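PDB 4MLG: beta-xylosidase from Uncultured organism, which probably hydrolyses xylo-oligosaccharides, releasing xylose from their non-reducing ends, as a beta-propeller beta-xylosidase of glycoside hydrolase family 43. Local coordinates for residues Lys2-Leu7 with Ser302-Glu307; Ala89-Lys94 with Leu188-Leu193. All blocks are in the same frame, centred on the assembly; numbering follows the deposited sequence.

Interaction 1: residues Lys2-Leu7 with Ser302-Glu307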
# COMPACT_ATOMS: atom_id res chain seq x y z
N LYS A 2 14.15 17.37 -40.17
CA LYS A 2 13.87 16.29 -41.10
C LYS A 2 14.24 14.94 -40.49
O LYS A 2 13.65 13.91 -40.81
CB LYS A 2 14.63 16.50 -42.41
CG LYS A 2 14.25 17.77 -43.16
CD LYS A 2 15.05 17.91 -44.45
CE LYS A 2 14.67 19.18 -45.19
NZ LYS A 2 15.46 19.35 -46.44
N GLU A 3 15.23 14.97 -39.60
CA GLU A 3 15.69 13.77 -38.92
C GLU A 3 15.57 13.94 -37.41
O GLU A 3 15.74 15.04 -36.89
CB GLU A 3 17.13 13.45 -39.30
CG GLU A 3 17.36 13.27 -40.80
CD GLU A 3 16.66 12.06 -41.36
OE1 GLU A 3 16.40 11.10 -40.60
OE2 GLU A 3 16.36 12.06 -42.58
N PRO A 4 15.26 12.84 -36.70
CA PRO A 4 15.17 12.85 -35.23
C PRO A 4 16.47 13.30 -34.58
O PRO A 4 17.55 12.85 -34.99
CB PRO A 4 14.88 11.39 -34.89
CG PRO A 4 14.24 10.83 -36.11
CD PRO A 4 14.91 11.53 -37.26
N ARG A 5 16.37 14.17 -33.58
CA ARG A 5 17.55 14.73 -32.93
C ARG A 5 17.72 14.20 -31.51
O ARG A 5 16.79 14.25 -30.71
CB ARG A 5 17.46 16.25 -32.91
CG ARG A 5 18.57 16.93 -32.12
CD ARG A 5 18.27 18.40 -31.89
NE ARG A 5 19.27 19.04 -31.05
CZ ARG A 5 19.19 20.28 -30.59
NH1 ARG A 5 18.13 21.03 -30.87
NH2 ARG A 5 20.15 20.78 -29.83
N TYR A 6 18.91 13.69 -31.21
CA TYR A 6 19.24 13.27 -29.85
C TYR A 6 19.63 14.48 -29.01
O TYR A 6 20.47 15.28 -29.42
CB TYR A 6 20.36 12.23 -29.86
CG TYR A 6 19.92 10.86 -30.34
CD1 TYR A 6 19.39 9.94 -29.46
CD2 TYR A 6 20.04 10.50 -31.68
CE1 TYR A 6 18.99 8.69 -29.89
CE2 TYR A 6 19.64 9.25 -32.12
CZ TYR A 6 19.12 8.35 -31.22
OH TYR A 6 18.72 7.10 -31.65
N LEU A 7 19.02 14.62 -27.84
CA LEU A 7 19.19 15.82 -27.03
C LEU A 7 20.29 15.69 -25.97
O LEU A 7 21.08 16.61 -25.78
CB LEU A 7 17.86 16.19 -26.36
CG LEU A 7 16.70 16.42 -27.33
CD1 LEU A 7 15.42 16.72 -26.57
CD2 LEU A 7 17.03 17.54 -28.30
N SER A 302 18.25 6.46 -24.57
CA SER A 302 18.63 7.84 -24.86
C SER A 302 17.45 8.58 -25.47
O SER A 302 16.88 8.13 -26.46
CB SER A 302 19.82 7.87 -25.82
OG SER A 302 20.90 7.10 -25.32
N LEU A 303 17.09 9.72 -24.88
CA LEU A 303 15.92 10.46 -25.35
C LEU A 303 16.18 11.19 -26.67
O LEU A 303 17.30 11.60 -26.95
CB LEU A 303 15.38 11.41 -24.28
CG LEU A 303 16.30 12.30 -23.44
CD1 LEU A 303 17.03 13.33 -24.29
CD2 LEU A 303 15.49 13.00 -22.37
N LYS A 304 15.13 11.33 -27.46
CA LYS A 304 15.23 11.95 -28.78
C LYS A 304 13.92 12.63 -29.16
O LYS A 304 12.87 12.32 -28.60
CB LYS A 304 15.62 10.90 -29.82
CG LYS A 304 14.67 9.72 -29.89
CD LYS A 304 15.22 8.61 -30.77
CE LYS A 304 15.48 9.11 -32.18
NZ LYS A 304 16.02 8.04 -33.06
N VAL A 305 13.99 13.55 -30.11
CA VAL A 305 12.80 14.29 -30.51
C VAL A 305 12.59 14.26 -32.03
O VAL A 305 13.53 14.47 -32.80
CB VAL A 305 12.85 15.76 -30.01
CG1 VAL A 305 14.17 16.42 -30.38
CG2 VAL A 305 11.67 16.55 -30.53
N ALA A 306 11.36 13.99 -32.43
CA ALA A 306 10.98 14.00 -33.84
C ALA A 306 9.76 14.88 -34.04
O ALA A 306 8.86 14.90 -33.19
CB ALA A 306 10.71 12.59 -34.33
N GLU A 307 9.72 15.60 -35.15
CA GLU A 307 8.60 16.48 -35.45
C GLU A 307 7.33 15.69 -35.74
O GLU A 307 7.34 14.74 -36.52
CB GLU A 307 8.93 17.41 -36.62
CG GLU A 307 7.83 18.39 -36.96
CD GLU A 307 8.24 19.41 -38.00
OE1 GLU A 307 9.37 19.29 -38.53
OE2 GLU A 307 7.44 20.32 -38.30
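Arg-5 and Tyr-6 pair with Val-305 and Lys-304 in a short antiparallel bridge between the two ends of the chain, adding the N-terminal strand to the edge of a propeller sheet otherwise built from late strands. This joining of chain ends within one blade resembles the closure of many beta-propellers. Arg-5 and Val-305 form the hydrogen-bonded pair: Arg-5 N donates to Val-305 O at 3.0 Å, with 164° at the hydrogen, and Val-305 N returns a bond to Arg-5 O at 2.9 Å. In the neighbouring non-hydrogen-bonded pair, the side chains of Tyr-6 and Lys-304 lie side by side and point the same way. Lys-304 CB makes a CH-pi contact over one face of the tyrosine ring, 4.2 Å from its centroid and shifted to the rim. Lys-304 NZ donates to Tyr-6 OH at 3.2 Å. A bend in the lysine chain (chi3 -58°) sets Lys-304 CE 3.6 Å from Pro-4 CB, so the aliphatic part packs while the ammonium stays with polar partners. The carboxylate of Asp-290 holds both polar tips, one oxygen in a salt bridge to Lys-304 NZ and the other hydrogen-bonded to Tyr-6 OH, which probably balances the buried lysine charge. An alanine in place of Tyr-6 would probably cost Lys-304 NZ its hydroxyl acceptor and the lysine chain its ring, and leave Asp-290 with one hydrogen-bond partner fewer. On the face carrying Arg-5, branched apolar groups suit the buried setting: Leu-7 CD2 meets Val-305 CG1 at 3.7 Å, the two side chains crossing at about a right angle, and Leu-7 CB rests on Leu-303 CD1 at 3.6 Å. Strand 283-290 pairs with the other edge of 302-308, while Met-56 of strand 50-56 touches Arg-5 and Leu-7.

Interaction 2: residues Ala89-Lys94 with Leu188-Leu193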
# COMPACT_ATOMS: atom_id res chain seq x y z
N ALA A 89 3.07 19.28 -13.39
CA ALA A 89 1.97 20.19 -13.70
C ALA A 89 2.13 21.51 -12.96
O ALA A 89 2.63 21.55 -11.84
CB ALA A 89 0.64 19.56 -13.36
N PHE A 90 1.70 22.60 -13.60
CA PHE A 90 1.78 23.92 -12.99
C PHE A 90 0.41 24.40 -12.52
O PHE A 90 -0.52 24.53 -13.32
CB PHE A 90 2.38 24.93 -13.98
CG PHE A 90 2.44 26.33 -13.45
CD1 PHE A 90 3.34 26.67 -12.45
CD2 PHE A 90 1.60 27.31 -13.94
CE1 PHE A 90 3.41 27.96 -11.96
CE2 PHE A 90 1.66 28.61 -13.45
CZ PHE A 90 2.56 28.93 -12.46
N ARG A 91 0.29 24.66 -11.22
CA ARG A 91 -0.95 25.15 -10.65
C ARG A 91 -0.68 25.92 -9.36
O ARG A 91 0.24 25.58 -8.61
CB ARG A 91 -1.92 24.00 -10.38
CG ARG A 91 -3.32 24.43 -9.98
CD ARG A 91 -4.24 23.23 -9.80
NE ARG A 91 -5.64 23.62 -9.63
CZ ARG A 91 -6.65 22.76 -9.56
NH1 ARG A 91 -6.43 21.46 -9.65
NH2 ARG A 91 -7.89 23.21 -9.41
N ASN A 92 -1.47 26.97 -9.12
CA ASN A 92 -1.36 27.79 -7.92
C ASN A 92 0.01 28.45 -7.77
O ASN A 92 0.47 28.69 -6.66
CB ASN A 92 -1.68 26.96 -6.67
CG ASN A 92 -3.00 26.22 -6.78
OD1 ASN A 92 -4.00 26.78 -7.23
ND2 ASN A 92 -3.00 24.96 -6.37
N GLY A 93 0.65 28.73 -8.90
CA GLY A 93 1.96 29.36 -8.90
C GLY A 93 3.08 28.41 -8.53
O GLY A 93 4.22 28.84 -8.35
N LYS A 94 2.77 27.13 -8.42
CA LYS A 94 3.77 26.13 -8.06
C LYS A 94 3.79 24.96 -9.05
O LYS A 94 2.84 24.76 -9.80
CB LYS A 94 3.55 25.62 -6.64
CG LYS A 94 3.77 26.67 -5.57
CD LYS A 94 3.53 26.11 -4.17
CE LYS A 94 2.09 25.66 -3.99
NZ LYS A 94 1.13 26.79 -4.17
N LEU A 188 -7.71 15.47 -9.69
CA LEU A 188 -6.98 15.93 -8.52
C LEU A 188 -7.68 17.13 -7.90
O LEU A 188 -8.24 17.97 -8.61
CB LEU A 188 -5.55 16.31 -8.91
CG LEU A 188 -4.64 15.18 -9.38
CD1 LEU A 188 -3.36 15.74 -9.99
CD2 LEU A 188 -4.31 14.25 -8.22
N ARG A 189 -7.65 17.21 -6.57
CA ARG A 189 -8.20 18.37 -5.88
C ARG A 189 -7.25 19.56 -6.02
O ARG A 189 -6.12 19.39 -6.48
CB ARG A 189 -8.51 18.06 -4.42
CG ARG A 189 -7.31 17.59 -3.61
CD ARG A 189 -7.70 17.31 -2.17
NE ARG A 189 -6.55 17.37 -1.27
CZ ARG A 189 -6.54 16.93 -0.02
NH1 ARG A 189 -7.63 16.37 0.50
NH2 ARG A 189 -5.44 17.03 0.72
N GLU A 190 -7.70 20.74 -5.61
CA GLU A 190 -6.99 21.98 -5.94
C GLU A 190 -5.58 22.10 -5.36
O GLU A 190 -4.70 22.70 -5.99
CB GLU A 190 -7.84 23.20 -5.56
CG GLU A 190 -7.41 24.48 -6.25
CD GLU A 190 -8.49 25.55 -6.23
OE1 GLU A 190 -9.44 25.41 -5.42
OE2 GLU A 190 -8.39 26.51 -7.01
N ASP A 191 -5.35 21.55 -4.18
CA ASP A 191 -4.03 21.64 -3.56
C ASP A 191 -3.04 20.66 -4.19
O ASP A 191 -1.85 20.66 -3.86
CB ASP A 191 -4.11 21.45 -2.04
CG ASP A 191 -4.46 20.03 -1.64
OD1 ASP A 191 -5.01 19.29 -2.48
OD2 ASP A 191 -4.20 19.66 -0.47
N MET A 192 -3.55 19.83 -5.09
CA MET A 192 -2.73 18.92 -5.90
C MET A 192 -1.93 17.91 -5.08
O MET A 192 -0.91 17.39 -5.54
CB MET A 192 -1.79 19.72 -6.81
CG MET A 192 -2.50 20.67 -7.76
SD MET A 192 -3.45 19.81 -9.03
CE MET A 192 -2.15 19.29 -10.14
N LEU A 193 -2.41 17.61 -3.87
CA LEU A 193 -1.72 16.67 -3.00
C LEU A 193 -2.44 15.33 -2.92
O LEU A 193 -1.83 14.30 -2.62
CB LEU A 193 -1.55 17.26 -1.60
CG LEU A 193 -0.78 18.57 -1.50
CD1 LEU A 193 -0.63 19.00 -0.05
CD2 LEU A 193 0.57 18.46 -2.18
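Arg-91 and Asn-92 meet Glu-190 and Met-192 in a turn-to-turn contact, where the tip of the hairpin of strands 81-91 and 94-102 leans on the loop following strand 184-188. The hairpin closes through a type I' turn from Arg-91 to Lys-94, whose positive phi angles at the two central positions suit Asn-92 and Gly-93. Its partner is a type I turn from Arg-189 to Met-192. The Arg-91 side chain, extended with CG anti to the backbone N (chi1 -171°), is long enough to reach across to the turn of 189-192. Glu-190 lies over one face of the guanidinium: Glu-190 CA is 3.6 Å above the plane, toward the rim, and Glu-190 CG is 3.4 Å from Arg-91 NH2. Glu-190 OE2 stays 4.1 Å from Arg-91 NH2, too far for a salt bridge, although the opposite charges probably attract weakly. At the guanidinium edge, Arg-91 NH1 makes a weak hydrogen bond to Met-192 SD at 3.5 Å. Met-192 SD also sits 3.6 Å from Arg-91 CD, so the flexible thioether serves both the polar end and the aliphatic stem. Asn-92 ND2 makes a shorter bond, to Glu-190 O at 2.9 Å, with the acceptor in the amide plane. Deeper in, Met-192 CE lies 4.3 Å from Ala-89 CB, where the small side chain leaves room for the methionine. Tyr-147 of strand 147-151 touches Ala-89, Arg-91 and Met-192, and Tyr-96 of strand 94-102 also packs on Met-192, so the contact bridges two consecutive sheets of the propeller.

Overall arrangement
From the N terminus, residues 2-7 form the first half of interaction 1, but their partner strand, 302-307, comes only near the end of the chain, so this contact closes a loop of almost the whole propeller. Interaction 2 falls wholly within that loop: segment 89-94 meets 188-193 after 93 intervening residues, and the two closures nest without crossing. Interaction 1 completes one sheet by uniting early and late chain, whereas interaction 2 ties the tips of two successive sheets in mid-chain. Their centres are 31 Å apart and their nearest atoms about 17 Å, so the two contacts do not touch and lie in separate parts of the fold.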